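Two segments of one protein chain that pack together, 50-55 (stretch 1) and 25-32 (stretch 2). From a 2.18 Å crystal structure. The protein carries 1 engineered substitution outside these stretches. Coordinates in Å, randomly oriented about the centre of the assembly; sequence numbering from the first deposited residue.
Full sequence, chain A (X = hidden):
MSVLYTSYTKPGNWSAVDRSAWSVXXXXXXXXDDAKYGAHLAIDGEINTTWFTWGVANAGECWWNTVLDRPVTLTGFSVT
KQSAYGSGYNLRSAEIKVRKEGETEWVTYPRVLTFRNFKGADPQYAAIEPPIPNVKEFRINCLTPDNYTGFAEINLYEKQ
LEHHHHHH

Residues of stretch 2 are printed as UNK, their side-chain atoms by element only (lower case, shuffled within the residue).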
# COMPACT_ATOMS: atom_id res chain seq x y z
N THR A 50 -11.33 5.49 1.01
CA THR A 50 -10.04 5.16 1.57
C THR A 50 -10.10 3.94 2.47
O THR A 50 -11.13 3.67 3.11
CB THR A 50 -9.48 6.35 2.36
OG1 THR A 50 -8.17 6.05 2.85
CG2 THR A 50 -10.40 6.64 3.54
N TRP A 51 -8.99 3.21 2.50
CA TRP A 51 -8.73 2.25 3.56
C TRP A 51 -8.30 3.05 4.79
O TRP A 51 -7.53 3.99 4.70
CB TRP A 51 -7.63 1.26 3.16
CG TRP A 51 -7.21 0.39 4.29
CD1 TRP A 51 -7.99 -0.49 4.98
CD2 TRP A 51 -5.90 0.31 4.89
NE1 TRP A 51 -7.26 -1.13 5.95
CE2 TRP A 51 -5.98 -0.65 5.92
CE3 TRP A 51 -4.68 0.95 4.64
CZ2 TRP A 51 -4.87 -0.98 6.72
CZ3 TRP A 51 -3.58 0.62 5.44
CH2 TRP A 51 -3.69 -0.34 6.46
N PHE A 52 -8.82 2.69 5.96
CA PHE A 52 -8.46 3.40 7.17
C PHE A 52 -8.53 2.42 8.32
O PHE A 52 -9.41 1.56 8.34
CB PHE A 52 -9.38 4.60 7.41
CG PHE A 52 -8.86 5.56 8.45
CD1 PHE A 52 -7.82 6.45 8.14
CD2 PHE A 52 -9.40 5.59 9.73
CE1 PHE A 52 -7.33 7.35 9.11
CE2 PHE A 52 -8.93 6.49 10.71
CZ PHE A 52 -7.88 7.37 10.39
N THR A 53 -7.61 2.53 9.26
CA THR A 53 -7.55 1.53 10.32
C THR A 53 -6.86 2.06 11.57
O THR A 53 -6.41 3.21 11.62
CB THR A 53 -6.75 0.32 9.81
OG1 THR A 53 -6.77 -0.73 10.78
CG2 THR A 53 -5.32 0.74 9.53
N TRP A 54 -6.81 1.21 12.59
CA TRP A 54 -6.02 1.46 13.79
C TRP A 54 -4.54 1.30 13.47
O TRP A 54 -4.16 0.39 12.72
CB TRP A 54 -6.39 0.45 14.87
CG TRP A 54 -7.69 0.74 15.54
CD1 TRP A 54 -7.87 1.54 16.63
CD2 TRP A 54 -8.97 0.22 15.19
NE1 TRP A 54 -9.20 1.57 16.97
CE2 TRP A 54 -9.90 0.77 16.11
CE3 TRP A 54 -9.44 -0.64 14.19
CZ2 TRP A 54 -11.27 0.48 16.06
CZ3 TRP A 54 -10.79 -0.92 14.14
CH2 TRP A 54 -11.69 -0.36 15.06
N GLY A 55 -3.71 2.17 14.05
CA GLY A 55 -2.27 2.09 13.93
C GLY A 55 -1.70 0.99 14.81
O GLY A 55 -2.45 0.35 15.54
N UNK A 25 -6.59 -7.57 1.47
CA UNK A 25 -7.02 -7.68 2.87
C UNK A 25 -6.19 -6.73 3.72
O UNK A 25 -5.23 -6.16 3.24
c UNK A 25 -6.83 -9.11 3.38
o UNK A 25 -5.49 -9.53 3.22
N UNK A 26 -6.58 -6.57 4.99
CA UNK A 26 -5.87 -5.68 5.91
C UNK A 26 -5.98 -6.18 7.33
O UNK A 26 -6.74 -7.09 7.63
c UNK A 26 -6.45 -4.28 5.87
s UNK A 26 -8.20 -4.24 6.36
N UNK A 27 -5.23 -5.54 8.22
CA UNK A 27 -5.18 -5.91 9.62
C UNK A 27 -6.54 -5.73 10.30
O UNK A 27 -7.01 -6.61 11.01
c UNK A 27 -4.14 -5.06 10.31
o UNK A 27 -4.40 -3.69 10.06
N UNK A 28 -7.16 -4.59 10.06
CA UNK A 28 -8.42 -4.20 10.70
C UNK A 28 -9.11 -3.20 9.80
O UNK A 28 -8.45 -2.53 9.00
n UNK A 28 -8.58 -5.44 13.50
o UNK A 28 -6.56 -4.44 13.61
c UNK A 28 -8.15 -3.53 12.07
c UNK A 28 -7.70 -4.51 13.13
N UNK A 29 -10.43 -3.10 9.92
CA UNK A 29 -11.16 -2.05 9.21
C UNK A 29 -11.69 -1.08 10.25
O UNK A 29 -12.34 -1.50 11.21
c UNK A 29 -12.33 -2.61 8.38
c UNK A 29 -13.14 -1.46 7.78
c UNK A 29 -11.82 -3.53 7.27
N UNK A 30 -11.41 0.20 10.09
CA UNK A 30 -11.85 1.17 11.09
C UNK A 30 -13.36 1.04 11.35
O UNK A 30 -14.15 0.91 10.41
c UNK A 30 -11.85 3.60 11.76
c UNK A 30 -11.10 3.72 12.92
c UNK A 30 -13.30 5.34 12.59
c UNK A 30 -11.49 2.59 10.69
o UNK A 30 -12.87 6.35 14.70
c UNK A 30 -12.53 5.44 13.73
c UNK A 30 -11.43 4.63 13.90
c UNK A 30 -12.96 4.42 11.62
N UNK A 31 -13.76 1.05 12.62
CA UNK A 31 -15.18 1.04 12.97
C UNK A 31 -15.85 -0.23 12.45
O UNK A 31 -17.09 -0.30 12.35
c UNK A 31 -15.90 2.28 12.42
N UNK A 32 -15.05 -1.24 12.13
CA UNK A 32 -15.59 -2.47 11.57
C UNK A 32 -16.55 -2.17 10.42
O UNK A 32 -17.53 -2.88 10.21
o UNK A 32 -15.73 -4.27 14.76
o UNK A 32 -14.15 -4.15 13.27
c UNK A 32 -16.29 -3.31 12.66
c UNK A 32 -15.31 -3.95 13.63
O HOH W 1 -4.86 -2.32 12.33

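Position 25 carries one carbon followed by one oxygen, a short hydroxyl-bearing side chain whose CA-to-CB bond points away from stretch 1 and makes no contact with it. One carbon and one hydroxyl oxygen make it Ser25.

At position 26 a single carbon is followed by an atom of sulfur, with nothing beyond it, and the CA-to-CB bond points toward stretch 1. Its CB lies 3.3 Å from Trp51 NE1, and the sulfur sits 4.3 Å from the centroid of the five-membered ring of Trp51, in an oblique position. The terminal sulfur identifies Cys26.

Position 27 again has one carbon and one oxygen. The oxygen is 3.9 Å from Thr53 OG1, and water 1 joins the two, 2.7 Å from the oxygen of position 27 and 2.9 Å from Thr53 OG1. This is Ser27; the same water donates a hydrogen bond to Trp54 O at 2.8 Å.

Position 28 has two side-chain carbons, the second bearing one oxygen and one nitrogen. Its CB lies 3.8 Å from Trp54 CE3, at the edge of that ring, and 3.4 Å from Thr53 OG1. A short carboxamide is Asn28.

Position 29 shows three carbons, the first carrying the other two. The CA-to-CB bond points away from stretch 1, and contact falls to the backbone, whose O lies 3.4 Å from Trp54 CZ3. Branching at CB without a heteroatom gives Val29.

At position 30 one carbon leads to a six-carbon ring bearing an oxygen. The edge of the Phe52 ring is directed toward the face of this ring, with centroids 5.4 Å apart and planes at 77°. A hydroxylated six-membered ring is Tyr30.

Position 31 has a lone carbon, pointing away, while its backbone N approaches Trp54 CH2 at 3.5 Å; it is Ala31. Position 32 has two carbons, the second carrying two oxygens, a carboxylate that identifies Asp32. Its backbone N donates to Val29 O at 2.9 Å, closing a turn.

The contact combines one well-formed backbone hydrogen bond, from Tyr30 N to Phe52 O (3.0 Å, 154°), with aromatic packing. The bond lies beside the closest CA pair, Thr53 and Tyr30, 4.4 Å apart, and holds the backbones together where the Phe52 and Tyr30 rings meet. Trp54 extends along the backbone of residues 29 to 31, its six-membered ring oblique to that of Tyr30, while Trp51 reaches Cys26. To one side of these aromatic contacts, water 1 links the hydroxyls of Ser27 and Thr53.

Stretch 2 25-32: SCSNVYAD
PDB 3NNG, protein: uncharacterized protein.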